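Local coordinates for RabGDI protein (PDB 3P1W) that probably acts as a Rab GDP-dissociation inhibitor, binding Rab GTPases in their GDP-bound form during vesicle transport in the malaria parasite, at residues 37-42 with 451-456; 94-99 with 115-120; 165-170 with 190-195. All coordinates share one frame; numbering follows the deposited sequence.

Contact 1 of 3, residues 37-42 with 451-456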
ATOM      1  N   GLY A  37       1.104  -8.323 -16.126  1.00 30.98           N
ATOM      2  CA  GLY A  37      -0.170  -7.955 -16.734  1.00 32.94           C
ATOM      3  C   GLY A  37      -0.023  -6.871 -17.784  1.00 34.33           C
ATOM      4  O   GLY A  37      -0.502  -7.025 -18.916  1.00 36.33           O
ATOM      5  N   LEU A  38       0.664  -5.791 -17.420  1.00 33.45           N
ATOM      6  CA  LEU A  38       0.967  -4.703 -18.352  1.00 34.72           C
ATOM      7  C   LEU A  38       1.809  -5.147 -19.556  1.00 36.22           C
ATOM      8  O   LEU A  38       1.545  -4.718 -20.699  1.00 37.38           O
ATOM      9  CB  LEU A  38       1.692  -3.577 -17.619  1.00 33.70           C
ATOM     10  CG  LEU A  38       0.834  -2.784 -16.624  1.00 33.34           C
ATOM     11  CD1 LEU A  38       1.727  -1.904 -15.778  1.00 32.66           C
ATOM     12  CD2 LEU A  38      -0.209  -1.959 -17.389  1.00 34.61           C
ATOM     13  N   LEU A  39       2.833  -5.976 -19.317  1.00 35.49           N
ATOM     14  CA  LEU A  39       3.661  -6.504 -20.425  1.00 37.35           C
ATOM     15  C   LEU A  39       2.831  -7.362 -21.383  1.00 39.44           C
ATOM     16  O   LEU A  39       2.914  -7.205 -22.610  1.00 41.05           O
ATOM     17  CB  LEU A  39       4.839  -7.317 -19.876  1.00 36.19           C
ATOM     18  CG  LEU A  39       5.905  -6.469 -19.171  1.00 35.21           C
ATOM     19  CD1 LEU A  39       6.851  -7.298 -18.260  1.00 34.26           C
ATOM     20  CD2 LEU A  39       6.670  -5.660 -20.178  1.00 35.53           C
ATOM     21  N   SER A  40       2.042  -8.273 -20.822  1.00 40.05           N
ATOM     22  CA  SER A  40       1.165  -9.134 -21.616  1.00 42.55           C
ATOM     23  C   SER A  40       0.120  -8.305 -22.368  1.00 44.14           C
ATOM     24  O   SER A  40      -0.210  -8.592 -23.529  1.00 45.02           O
ATOM     25  CB  SER A  40       0.504 -10.187 -20.705  1.00 42.05           C
ATOM     26  OG  SER A  40      -0.448 -10.979 -21.403  1.00 46.37           O
ATOM     27  N   HIS A  41      -0.409  -7.270 -21.718  1.00 43.93           N
ATOM     28  CA  HIS A  41      -1.376  -6.386 -22.377  1.00 46.00           C
ATOM     29  C   HIS A  41      -0.779  -5.659 -23.591  1.00 47.52           C
ATOM     30  O   HIS A  41      -1.449  -5.519 -24.632  1.00 49.84           O
ATOM     31  CB  HIS A  41      -1.945  -5.372 -21.383  1.00 45.05           C
ATOM     32  CG  HIS A  41      -2.925  -4.416 -21.987  1.00 47.39           C
ATOM     33  ND1 HIS A  41      -2.583  -3.129 -22.350  1.00 48.49           N
ATOM     34  CD2 HIS A  41      -4.237  -4.557 -22.291  1.00 48.49           C
ATOM     35  CE1 HIS A  41      -3.643  -2.518 -22.847  1.00 48.97           C
ATOM     36  NE2 HIS A  41      -4.660  -3.362 -22.820  1.00 49.84           N
ATOM     37  N   TYR A  42       0.469  -5.204 -23.476  1.00 46.57           N
ATOM     38  CA  TYR A  42       1.125  -4.467 -24.563  1.00 47.68           C
ATOM     39  C   TYR A  42       1.894  -5.394 -25.523  1.00 48.21           C
ATOM     40  O   TYR A  42       2.810  -4.960 -26.218  1.00 48.33           O
ATOM     41  CB  TYR A  42       2.047  -3.369 -24.007  1.00 46.64           C
ATOM     42  CG  TYR A  42       1.313  -2.130 -23.529  1.00 48.28           C
ATOM     43  CD1 TYR A  42       1.077  -1.914 -22.175  1.00 47.54           C
ATOM     44  CD2 TYR A  42       0.856  -1.168 -24.437  1.00 52.34           C
ATOM     45  CE1 TYR A  42       0.410  -0.774 -21.728  1.00 48.54           C
ATOM     46  CE2 TYR A  42       0.180  -0.029 -24.000  1.00 52.90           C
ATOM     47  CZ  TYR A  42      -0.037   0.164 -22.641  1.00 50.39           C
ATOM     48  OH  TYR A  42      -0.703   1.286 -22.191  1.00 51.69           O
ATOM     49  N   GLU A 451       8.428   2.753 -16.760  1.00 36.40           N
ATOM     50  CA  GLU A 451       9.016   3.887 -17.482  1.00 38.77           C
ATOM     51  C   GLU A 451      10.415   3.570 -18.031  1.00 40.00           C
ATOM     52  O   GLU A 451      10.759   3.959 -19.161  1.00 41.23           O
ATOM     53  CB  GLU A 451       9.106   5.129 -16.587  1.00 38.73           C
ATOM     54  CG  GLU A 451       9.815   6.346 -17.230  1.00 43.02           C
ATOM     55  CD  GLU A 451       9.763   7.633 -16.376  1.00 45.99           C
ATOM     56  OE1 GLU A 451       9.502   7.564 -15.165  1.00 49.22           O
ATOM     57  OE2 GLU A 451      10.000   8.726 -16.934  1.00 52.05           O
ATOM     58  N   ASN A 452      11.217   2.898 -17.212  1.00 39.42           N
ATOM     59  CA  ASN A 452      12.626   2.642 -17.523  1.00 40.75           C
ATOM     60  C   ASN A 452      12.880   1.385 -18.329  1.00 41.78           C
ATOM     61  O   ASN A 452      13.954   1.238 -18.916  1.00 41.17           O
ATOM     62  CB  ASN A 452      13.438   2.632 -16.231  1.00 40.05           C
ATOM     63  CG  ASN A 452      13.597   4.020 -15.653  1.00 39.84           C
ATOM     64  OD1 ASN A 452      14.278   4.851 -16.236  1.00 41.82           O
ATOM     65  ND2 ASN A 452      12.973   4.278 -14.520  1.00 39.21           N
ATOM     66  N   LEU A 453      11.898   0.487 -18.364  1.00 42.33           N
ATOM     67  CA  LEU A 453      11.944  -0.665 -19.247  1.00 44.35           C
ATOM     68  C   LEU A 453      11.829  -0.210 -20.686  1.00 47.55           C
ATOM     69  O   LEU A 453      12.590  -0.649 -21.530  1.00 47.96           O
ATOM     70  CB  LEU A 453      10.782  -1.634 -18.991  1.00 43.77           C
ATOM     71  CG  LEU A 453      10.720  -2.539 -17.763  1.00 42.47           C
ATOM     72  CD1 LEU A 453       9.359  -3.240 -17.748  1.00 42.01           C
ATOM     73  CD2 LEU A 453      11.827  -3.565 -17.754  1.00 40.63           C
ATOM     74  N   TRP A 454      10.880   0.676 -20.969  0.50 48.81           N
ATOM     75  CA  TRP A 454      10.610   1.081 -22.350  0.50 51.49           C
ATOM     76  C   TRP A 454      10.828   2.567 -22.624  0.50 53.00           C
ATOM     77  O   TRP A 454      10.587   3.028 -23.741  0.50 54.65           O
ATOM     78  CB  TRP A 454       9.188   0.674 -22.726  0.50 51.92           C
ATOM     79  CG  TRP A 454       8.879  -0.732 -22.310  0.50 50.54           C
ATOM     80  CD1 TRP A 454       7.967  -1.132 -21.371  0.50 49.33           C
ATOM     81  CD2 TRP A 454       9.508  -1.927 -22.796  0.50 49.71           C
ATOM     82  NE1 TRP A 454       7.983  -2.504 -21.256  0.50 48.75           N
ATOM     83  CE2 TRP A 454       8.919  -3.014 -22.120  0.50 48.70           C
ATOM     84  CE3 TRP A 454      10.506  -2.181 -23.744  0.50 50.05           C
ATOM     85  CZ2 TRP A 454       9.294  -4.335 -22.363  0.50 47.73           C
ATOM     86  CZ3 TRP A 454      10.878  -3.492 -23.980  0.50 49.55           C
ATOM     87  CH2 TRP A 454      10.274  -4.550 -23.296  0.50 48.75           C
ATOM     88  N   GLY A 455      11.277   3.316 -21.621  1.00 52.89           N
ATOM     89  CA  GLY A 455      11.634   4.730 -21.823  1.00 54.72           C
ATOM     90  C   GLY A 455      10.442   5.671 -21.910  1.00 56.41           C
ATOM     91  O   GLY A 455      10.605   6.862 -22.184  1.00 58.07           O
ATOM     92  N   GLN A 456       9.245   5.154 -21.654  1.00 56.87           N
ATOM     93  CA  GLN A 456       8.015   5.928 -21.786  1.00 58.49           C
ATOM     94  C   GLN A 456       7.112   5.670 -20.588  1.00 56.95           C
ATOM     95  O   GLN A 456       6.892   4.515 -20.210  1.00 55.69           O
ATOM     96  CB  GLN A 456       7.283   5.507 -23.057  1.00 60.80           C
ATOM     97  CG  GLN A 456       6.777   4.064 -22.983  1.00 62.20           C
ATOM     98  CD  GLN A 456       6.330   3.506 -24.307  1.00 66.43           C
ATOM     99  OE1 GLN A 456       7.003   3.657 -25.336  1.00 70.25           O
ATOM    100  NE2 GLN A 456       5.184   2.816 -24.287  1.00 67.96           N
TER
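L39 reaches across from helix 30-41 to L453 and W454 at the end of helix 440-454, joining two helices that pack on a common face of the parallel part of a Rossmann-like sheet. Both leucines touch I307 of strand 305-308, which is evidence that the helices share that face. Along the chain, helix 30-41 connects the parallel neighbours 20-26 and 46-49, the arrangement of a beta-alpha-beta unit.

The L39 side chain can be followed outward. L39 CB stays 5.9 Å from W454 NE1. L39 CG stands beside the backbone N, opposite the carbonyl carbon (chi1 -70°), and is still 4.9 Å from W454 NE1. The two methyls then divide: L39 CD1 keeps 4.8 Å from L453 CD1, whereas L39 CD2 makes the closer contacts. L39 CD2 meets W454 NE1 at 3.6 Å and W454 CZ2 at 3.7 Å, lying near the indole plane at the ring edge, with the two side chains crossing at about a right angle. W454 was modelled in two conformers, and this edge contact is described for one of them, so that half of the interface is less certain. K44 approaches the same indole as a cation-pi partner, and W450 meets it edge-to-face. The purely aliphatic half of the contact is looser, with L39 CD2 4.4 Å from L453 CD1.

Contact 2 of 3, residues 94-99 with 115-120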
ATOM      1  N   LYS A  94      -2.701  -3.817   1.869  1.00 18.26           N
ATOM      2  CA  LYS A  94      -2.709  -2.405   1.528  1.00 18.49           C
ATOM      3  C   LYS A  94      -4.036  -2.068   0.859  1.00 19.62           C
ATOM      4  O   LYS A  94      -4.420  -2.690  -0.141  1.00 21.36           O
ATOM      5  CB  LYS A  94      -1.547  -2.078   0.613  1.00 17.94           C
ATOM      6  CG  LYS A  94      -0.192  -1.994   1.347  1.00 16.48           C
ATOM      7  CD  LYS A  94       0.978  -1.970   0.425  1.00 17.59           C
ATOM      8  CE  LYS A  94       2.319  -1.847   1.185  1.00 16.68           C
ATOM      9  NZ  LYS A  94       2.730  -0.458   1.610  1.00 15.28           N
ATOM     10  N   PHE A  95      -4.701  -1.054   1.364  1.00 19.36           N
ATOM     11  CA  PHE A  95      -5.899  -0.568   0.694  1.00 20.09           C
ATOM     12  C   PHE A  95      -5.590   0.306  -0.537  1.00 20.43           C
ATOM     13  O   PHE A  95      -4.503   0.845  -0.700  1.00 20.66           O
ATOM     14  CB  PHE A  95      -6.775   0.207   1.675  1.00 19.41           C
ATOM     15  CG  PHE A  95      -7.235  -0.565   2.863  1.00 19.48           C
ATOM     16  CD1 PHE A  95      -7.536  -1.909   2.800  1.00 21.15           C
ATOM     17  CD2 PHE A  95      -7.454   0.094   4.064  1.00 18.15           C
ATOM     18  CE1 PHE A  95      -8.020  -2.582   3.911  1.00 20.76           C
ATOM     19  CE2 PHE A  95      -7.924  -0.592   5.167  1.00 19.91           C
ATOM     20  CZ  PHE A  95      -8.215  -1.926   5.082  1.00 20.37           C
ATOM     21  N   ILE A  96      -6.571   0.431  -1.426  1.00 21.46           N
ATOM     22  CA  ILE A  96      -6.355   1.032  -2.747  1.00 22.32           C
ATOM     23  C   ILE A  96      -7.234   2.270  -2.920  1.00 23.60           C
ATOM     24  O   ILE A  96      -8.454   2.211  -2.736  1.00 23.62           O
ATOM     25  CB  ILE A  96      -6.673  -0.046  -3.794  1.00 23.22           C
ATOM     26  CG1 ILE A  96      -5.661  -1.192  -3.667  1.00 23.37           C
ATOM     27  CG2 ILE A  96      -6.706   0.521  -5.229  1.00 24.87           C
ATOM     28  CD1 ILE A  96      -6.177  -2.507  -4.218  1.00 26.58           C
ATOM     29  N   LEU A  97      -6.610   3.398  -3.243  1.00 23.71           N
ATOM     30  CA  LEU A  97      -7.329   4.648  -3.440  1.00 24.74           C
ATOM     31  C   LEU A  97      -8.157   4.570  -4.735  1.00 26.14           C
ATOM     32  O   LEU A  97      -7.619   4.268  -5.812  1.00 26.45           O
ATOM     33  CB  LEU A  97      -6.339   5.822  -3.489  1.00 25.09           C
ATOM     34  CG  LEU A  97      -6.919   7.246  -3.495  1.00 26.14           C
ATOM     35  CD1 LEU A  97      -7.621   7.620  -2.170  1.00 27.03           C
ATOM     36  CD2 LEU A  97      -5.833   8.284  -3.817  1.00 28.34           C
ATOM     37  N   VAL A  98      -9.462   4.804  -4.611  1.00 26.93           N
ATOM     38  CA  VAL A  98     -10.395   4.714  -5.760  1.00 29.00           C
ATOM     39  C   VAL A  98      -9.887   5.499  -6.969  1.00 29.72           C
ATOM     40  O   VAL A  98      -9.943   5.007  -8.088  1.00 31.65           O
ATOM     41  CB  VAL A  98     -11.803   5.168  -5.373  1.00 29.72           C
ATOM     42  CG1 VAL A  98     -12.723   5.305  -6.641  1.00 33.00           C
ATOM     43  CG2 VAL A  98     -12.389   4.192  -4.400  1.00 30.77           C
ATOM     44  N   GLY A  99      -9.340   6.687  -6.740  1.00 29.92           N
ATOM     45  CA  GLY A  99      -8.855   7.539  -7.837  1.00 31.19           C
ATOM     46  C   GLY A  99      -7.379   7.395  -8.192  1.00 31.09           C
ATOM     47  O   GLY A  99      -6.856   8.146  -9.023  1.00 32.06           O
ATOM     48  N   LEU A 115     -12.116  -9.587  -9.887  1.00 48.02           N
ATOM     49  CA  LEU A 115     -12.229  -9.258  -8.477  1.00 45.99           C
ATOM     50  C   LEU A 115     -13.535  -8.554  -8.183  1.00 46.04           C
ATOM     51  O   LEU A 115     -14.108  -7.881  -9.047  1.00 47.28           O
ATOM     52  CB  LEU A 115     -11.068  -8.348  -8.062  1.00 44.30           C
ATOM     53  CG  LEU A 115      -9.660  -8.910  -8.308  1.00 43.43           C
ATOM     54  CD1 LEU A 115      -8.826  -7.893  -9.065  1.00 44.93           C
ATOM     55  CD2 LEU A 115      -8.996  -9.324  -7.007  1.00 41.99           C
ATOM     56  N   GLU A 116     -13.990  -8.705  -6.945  1.00 44.45           N
ATOM     57  CA  GLU A 116     -15.148  -8.001  -6.430  1.00 43.98           C
ATOM     58  C   GLU A 116     -14.569  -6.997  -5.426  1.00 41.91           C
ATOM     59  O   GLU A 116     -13.786  -7.384  -4.576  1.00 39.96           O
ATOM     60  CB  GLU A 116     -16.069  -8.993  -5.733  1.00 44.79           C
ATOM     61  CG  GLU A 116     -17.522  -8.570  -5.635  0.50 46.86           C
ATOM     62  CD  GLU A 116     -18.451  -9.743  -5.374  0.50 48.47           C
ATOM     63  OE1 GLU A 116     -19.562  -9.509  -4.855  0.50 50.81           O
ATOM     64  OE2 GLU A 116     -18.076 -10.897  -5.686  0.50 47.09           O
ATOM     65  N   TRP A 117     -14.941  -5.729  -5.559  1.00 41.58           N
ATOM     66  CA  TRP A 117     -14.384  -4.644  -4.751  1.00 40.02           C
ATOM     67  C   TRP A 117     -15.388  -4.197  -3.718  1.00 38.77           C
ATOM     68  O   TRP A 117     -16.574  -3.997  -4.032  1.00 39.50           O
ATOM     69  CB  TRP A 117     -14.028  -3.464  -5.652  1.00 40.58           C
ATOM     70  CG  TRP A 117     -12.958  -3.828  -6.596  1.00 42.42           C
ATOM     71  CD1 TRP A 117     -13.103  -4.250  -7.895  1.00 45.60           C
ATOM     72  CD2 TRP A 117     -11.561  -3.858  -6.317  1.00 42.79           C
ATOM     73  NE1 TRP A 117     -11.868  -4.524  -8.441  1.00 45.73           N
ATOM     74  CE2 TRP A 117     -10.906  -4.288  -7.493  1.00 43.97           C
ATOM     75  CE3 TRP A 117     -10.790  -3.555  -5.184  1.00 41.22           C
ATOM     76  CZ2 TRP A 117      -9.523  -4.420  -7.568  1.00 43.88           C
ATOM     77  CZ3 TRP A 117      -9.423  -3.677  -5.267  1.00 40.93           C
ATOM     78  CH2 TRP A 117      -8.799  -4.113  -6.446  1.00 42.05           C
ATOM     79  N   LEU A 118     -14.929  -4.031  -2.484  1.00 35.30           N
ATOM     80  CA  LEU A 118     -15.776  -3.512  -1.435  1.00 34.50           C
ATOM     81  C   LEU A 118     -15.087  -2.338  -0.756  1.00 32.82           C
ATOM     82  O   LEU A 118     -13.865  -2.369  -0.533  1.00 30.16           O
ATOM     83  CB  LEU A 118     -16.090  -4.614  -0.427  1.00 35.29           C
ATOM     84  CG  LEU A 118     -16.905  -5.767  -1.035  1.00 38.31           C
ATOM     85  CD1 LEU A 118     -16.771  -7.046  -0.225  1.00 41.76           C
ATOM     86  CD2 LEU A 118     -18.369  -5.324  -1.150  1.00 41.40           C
ATOM     87  N   VAL A 119     -15.863  -1.306  -0.447  1.00 32.74           N
ATOM     88  CA  VAL A 119     -15.317  -0.091   0.160  1.00 31.56           C
ATOM     89  C   VAL A 119     -14.850  -0.379   1.570  1.00 29.89           C
ATOM     90  O   VAL A 119     -15.447  -1.178   2.300  1.00 30.01           O
ATOM     91  CB  VAL A 119     -16.364   1.080   0.148  1.00 33.44           C
ATOM     92  CG1 VAL A 119     -17.518   0.805   1.117  1.00 34.34           C
ATOM     93  CG2 VAL A 119     -15.719   2.409   0.482  1.00 31.65           C
ATOM     94  N   VAL A 120     -13.759   0.272   1.944  1.00 27.09           N
ATOM     95  CA  VAL A 120     -13.299   0.279   3.300  1.00 25.14           C
ATOM     96  C   VAL A 120     -14.186   1.234   4.067  1.00 25.93           C
ATOM     97  O   VAL A 120     -14.402   2.356   3.640  1.00 26.16           O
ATOM     98  CB  VAL A 120     -11.822   0.707   3.370  1.00 24.23           C
ATOM     99  CG1 VAL A 120     -11.362   0.919   4.813  1.00 22.16           C
ATOM    100  CG2 VAL A 120     -10.950  -0.391   2.693  1.00 23.09           C
TER
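W117 and V120 are the two residues of segment 115-120 that touch segment 94-99, one by a ring edge and the other by a methyl over a ring face. Before them, within the same segment, L115 CB lies over one face of the W117 ring, 3.7 Å above the plane and displaced toward the rim.

At W117 the six-membered part of the indole points across to I96. The I96 CD1 methyl lies near the indole plane, 3.6 Å from W117 CZ3 and 3.8 Å from W117 CH2, and the two side chains cross at about a right angle. At the far side of the indole, W117 NE1 makes a weak hydrogen bond to T112 O. L118 ties into the sheet through its backbone, bonded to Y250.

V120 then delivers the second contact. Its CG2 stands over the F95 ring, 3.6 Å from the centroid and only 5° off the ring normal, which fits a CH-pi interaction. With V120 CG1 anti to the backbone N (chi1 172°), that second methyl falls toward the rim, 3.8 Å from F95 CE2. Y250 adds an edge-to-face partner for F95.

Strands 96-97 and 117-129 both pair antiparallel with strand 248-251, and helix 101-108, which touches I96 and W117, connects them. By topology this is a beta-alpha-beta crossover that skips one strand of a mixed sheet.

Contact 3 of 3, residues 165-170 with 190-195; sequences KNFYQY and LTMLEI
F167 meets both of its partners in segment 190-195 with its ring edge: the methyl groups of M192 and I195 lie near the ring plane, and neither sits over a face. M192 CE comes closest, 3.6 Å from F167 CZ and 3.9 Å from F167 CE1. The two side chains approach from opposite directions, so the M192 methyl faces the CZ end of the F167 ring. On the methionine this depends on a bend at chi2 (61°), which turns the chain after CG and carries SD and CE toward the phenyl group. On the phenylalanine, CG lies opposite the backbone N, and the ring extends from helix 158-173 toward helix 192-198. I195 CG2 makes a lighter contact, 4.1 Å from F167 CE1, with its side chain crossing that of F167 at about a right angle.

The contact belongs to an all-helical cluster, consistent with the helical domain of the GDI family. Helix 226-243 lies beneath both sides: F167 touches I233, M192 touches T229, and I195 touches A226. F199 meets the F167 ring edge-to-face.

Helix 192-198 starts just before the contact with a capping box. T191 is the N-cap, and its OG1 accepts a bond from E194 N at 3.2 Å. In return T191 N donates to E194 OE2 at 3.2 Å, nearly straight at 175°, although the acceptor is met from well out of the carboxylate plane.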
ATOM      1  N   LYS A 165     -13.449  24.240   6.663  1.00 43.12           N
ATOM      2  CA  LYS A 165     -14.580  24.216   5.722  1.00 44.18           C
ATOM      3  C   LYS A 165     -14.250  25.082   4.514  1.00 45.12           C
ATOM      4  O   LYS A 165     -14.459  24.665   3.381  1.00 45.04           O
ATOM      5  CB  LYS A 165     -15.897  24.676   6.369  1.00 45.78           C
ATOM      6  CG  LYS A 165     -17.087  24.814   5.364  1.00 48.64           C
ATOM      7  CD  LYS A 165     -18.307  25.630   5.892  1.00 52.62           C
ATOM      8  CE  LYS A 165     -17.976  27.080   6.315  1.00 54.83           C
ATOM      9  NZ  LYS A 165     -18.608  28.184   5.486  1.00 56.48           N
ATOM     10  N   ASN A 166     -13.718  26.275   4.763  1.00 46.59           N
ATOM     11  CA  ASN A 166     -13.366  27.211   3.693  1.00 47.72           C
ATOM     12  C   ASN A 166     -12.273  26.622   2.806  1.00 46.14           C
ATOM     13  O   ASN A 166     -12.309  26.746   1.575  1.00 46.07           O
ATOM     14  CB  ASN A 166     -12.915  28.566   4.268  1.00 49.21           C
ATOM     15  CG  ASN A 166     -14.056  29.346   4.934  1.00 52.21           C
ATOM     16  OD1 ASN A 166     -15.215  29.287   4.506  1.00 53.73           O
ATOM     17  ND2 ASN A 166     -13.719  30.098   5.987  1.00 53.00           N
ATOM     18  N   PHE A 167     -11.313  25.948   3.431  1.00 43.75           N
ATOM     19  CA  PHE A 167     -10.243  25.301   2.686  1.00 42.53           C
ATOM     20  C   PHE A 167     -10.798  24.215   1.769  1.00 41.99           C
ATOM     21  O   PHE A 167     -10.479  24.172   0.592  1.00 42.37           O
ATOM     22  CB  PHE A 167      -9.202  24.728   3.644  1.00 40.95           C
ATOM     23  CG  PHE A 167      -8.094  24.003   2.956  1.00 39.59           C
ATOM     24  CD1 PHE A 167      -7.213  24.690   2.142  1.00 40.38           C
ATOM     25  CD2 PHE A 167      -7.927  22.639   3.123  1.00 38.31           C
ATOM     26  CE1 PHE A 167      -6.175  24.029   1.493  1.00 41.12           C
ATOM     27  CE2 PHE A 167      -6.885  21.975   2.479  1.00 36.51           C
ATOM     28  CZ  PHE A 167      -6.016  22.685   1.659  1.00 38.87           C
ATOM     29  N   TYR A 168     -11.632  23.334   2.305  1.00 41.75           N
ATOM     30  CA  TYR A 168     -12.225  22.284   1.483  1.00 41.15           C
ATOM     31  C   TYR A 168     -13.100  22.842   0.357  1.00 43.05           C
ATOM     32  O   TYR A 168     -13.093  22.315  -0.749  1.00 43.47           O
ATOM     33  CB  TYR A 168     -13.011  21.294   2.335  1.00 40.25           C
ATOM     34  CG  TYR A 168     -12.160  20.213   3.002  1.00 38.45           C
ATOM     35  CD1 TYR A 168     -10.799  20.055   2.718  1.00 39.50           C
ATOM     36  CD2 TYR A 168     -12.739  19.307   3.859  1.00 38.79           C
ATOM     37  CE1 TYR A 168     -10.049  19.034   3.322  1.00 38.66           C
ATOM     38  CE2 TYR A 168     -12.011  18.305   4.461  1.00 37.89           C
ATOM     39  CZ  TYR A 168     -10.672  18.158   4.197  1.00 37.91           C
ATOM     40  OH  TYR A 168      -9.969  17.123   4.818  1.00 34.79           O
ATOM     41  N   GLN A 169     -13.855  23.894   0.638  1.00 44.18           N
ATOM     42  CA  GLN A 169     -14.632  24.559  -0.410  1.00 46.02           C
ATOM     43  C   GLN A 169     -13.717  25.045  -1.534  1.00 46.95           C
ATOM     44  O   GLN A 169     -13.971  24.766  -2.705  1.00 48.39           O
ATOM     45  CB  GLN A 169     -15.473  25.701   0.166  0.50 47.17           C
ATOM     46  CG  GLN A 169     -16.673  25.217   0.955  0.50 46.29           C
ATOM     47  CD  GLN A 169     -17.472  26.356   1.559  0.50 46.54           C
ATOM     48  OE1 GLN A 169     -17.214  27.522   1.275  0.50 47.39           O
ATOM     49  NE2 GLN A 169     -18.444  26.022   2.393  0.50 45.53           N
ATOM     50  N   TYR A 170     -12.638  25.730  -1.166  1.00 47.01           N
ATOM     51  CA  TYR A 170     -11.634  26.186  -2.137  1.00 47.64           C
ATOM     52  C   TYR A 170     -11.083  25.050  -2.993  1.00 46.64           C
ATOM     53  O   TYR A 170     -11.082  25.147  -4.222  1.00 46.69           O
ATOM     54  CB  TYR A 170     -10.480  26.889  -1.417  1.00 47.33           C
ATOM     55  CG  TYR A 170      -9.364  27.390  -2.328  1.00 47.83           C
ATOM     56  CD1 TYR A 170      -9.551  28.501  -3.156  1.00 49.40           C
ATOM     57  CD2 TYR A 170      -8.113  26.788  -2.319  1.00 45.74           C
ATOM     58  CE1 TYR A 170      -8.514  28.973  -3.979  1.00 49.46           C
ATOM     59  CE2 TYR A 170      -7.078  27.245  -3.131  1.00 46.60           C
ATOM     60  CZ  TYR A 170      -7.283  28.346  -3.956  1.00 48.91           C
ATOM     61  OH  TYR A 170      -6.241  28.779  -4.750  1.00 48.95           O
ATOM     62  N   LEU A 190       3.547  29.682  -5.333  1.00 55.79           N
ATOM     63  CA  LEU A 190       3.407  29.543  -3.886  1.00 53.56           C
ATOM     64  C   LEU A 190       3.613  28.092  -3.467  1.00 50.35           C
ATOM     65  O   LEU A 190       3.267  27.161  -4.209  1.00 48.69           O
ATOM     66  CB  LEU A 190       2.027  30.008  -3.426  1.00 53.79           C
ATOM     67  CG  LEU A 190       1.617  31.455  -3.727  1.00 56.43           C
ATOM     68  CD1 LEU A 190       0.312  31.755  -3.024  1.00 55.50           C
ATOM     69  CD2 LEU A 190       2.696  32.449  -3.317  1.00 58.17           C
ATOM     70  N   THR A 191       4.164  27.913  -2.268  1.00 48.76           N
ATOM     71  CA  THR A 191       4.301  26.594  -1.674  1.00 45.82           C
ATOM     72  C   THR A 191       2.991  26.177  -1.007  1.00 43.97           C
ATOM     73  O   THR A 191       2.121  27.005  -0.758  1.00 43.92           O
ATOM     74  CB  THR A 191       5.408  26.561  -0.608  1.00 45.48           C
ATOM     75  OG1 THR A 191       5.030  27.375   0.504  1.00 47.56           O
ATOM     76  CG2 THR A 191       6.742  27.046  -1.181  1.00 48.71           C
ATOM     77  N   MET A 192       2.844  24.890  -0.684  1.00 41.15           N
ATOM     78  CA  MET A 192       1.622  24.474   0.003  1.00 39.65           C
ATOM     79  C   MET A 192       1.499  25.163   1.355  1.00 39.18           C
ATOM     80  O   MET A 192       0.388  25.458   1.795  1.00 38.97           O
ATOM     81  CB  MET A 192       1.553  22.951   0.197  1.00 37.68           C
ATOM     82  CG  MET A 192       0.169  22.487   0.674  1.00 37.75           C
ATOM     83  SD  MET A 192      -1.119  22.884  -0.522  1.00 39.09           S
ATOM     84  CE  MET A 192      -2.604  22.833   0.466  1.00 41.28           C
ATOM     85  N   LEU A 193       2.629  25.408   2.013  1.00 39.34           N
ATOM     86  CA  LEU A 193       2.623  26.040   3.329  1.00 40.91           C
ATOM     87  C   LEU A 193       2.022  27.444   3.228  1.00 42.86           C
ATOM     88  O   LEU A 193       1.235  27.849   4.071  1.00 42.85           O
ATOM     89  CB  LEU A 193       4.041  26.113   3.915  1.00 41.50           C
ATOM     90  CG  LEU A 193       4.186  26.895   5.232  1.00 43.88           C
ATOM     91  CD1 LEU A 193       3.365  26.262   6.338  1.00 43.59           C
ATOM     92  CD2 LEU A 193       5.648  27.052   5.650  1.00 45.25           C
ATOM     93  N   GLU A 194       2.377  28.167   2.173  1.00 44.78           N
ATOM     94  CA  GLU A 194       1.815  29.507   1.969  1.00 47.14           C
ATOM     95  C   GLU A 194       0.302  29.427   1.744  1.00 46.80           C
ATOM     96  O   GLU A 194      -0.428  30.290   2.214  1.00 47.30           O
ATOM     97  CB  GLU A 194       2.523  30.239   0.823  1.00 49.23           C
ATOM     98  CG  GLU A 194       3.970  30.608   1.159  1.00 51.16           C
ATOM     99  CD  GLU A 194       4.714  31.221  -0.013  1.00 54.44           C
ATOM    100  OE1 GLU A 194       4.632  32.454  -0.197  1.00 58.90           O
ATOM    101  OE2 GLU A 194       5.398  30.482  -0.744  1.00 55.32           O
ATOM    102  N   ILE A 195      -0.172  28.363   1.084  1.00 45.60           N
ATOM    103  CA  ILE A 195      -1.617  28.162   0.909  1.00 45.42           C
ATOM    104  C   ILE A 195      -2.306  27.875   2.248  1.00 44.76           C
ATOM    105  O   ILE A 195      -3.376  28.407   2.521  1.00 45.16           O
ATOM    106  CB  ILE A 195      -1.946  27.015  -0.065  1.00 44.53           C
ATOM    107  CG1 ILE A 195      -1.467  27.334  -1.485  1.00 45.73           C
ATOM    108  CG2 ILE A 195      -3.458  26.739  -0.060  1.00 44.98           C
ATOM    109  CD1 ILE A 195      -2.186  28.520  -2.136  1.00 48.72           C
TER

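Overall arrangement
The three contacts are well separated, and no pair touches. The centres of contact 1 and contact 2 lie about 24 Å apart, those of contact 2 and contact 3 about 28 Å, and those of contact 1 and contact 3 about 37 Å. Along the chain, contact 1 joins an early helix to the last one, so contacts 2 and 3 both fall between its segments; contact 2 closes before contact 3 opens. Contact 1 lies on the Rossmann-like sheet containing strand 305-308, contact 2 in the separate mixed sheet around strand 248-251, and contact 3 in the helical part, so each holds together a different part of a single chain. Helix 226-243 links the last two regions, touching side chains in the segments of both contacts.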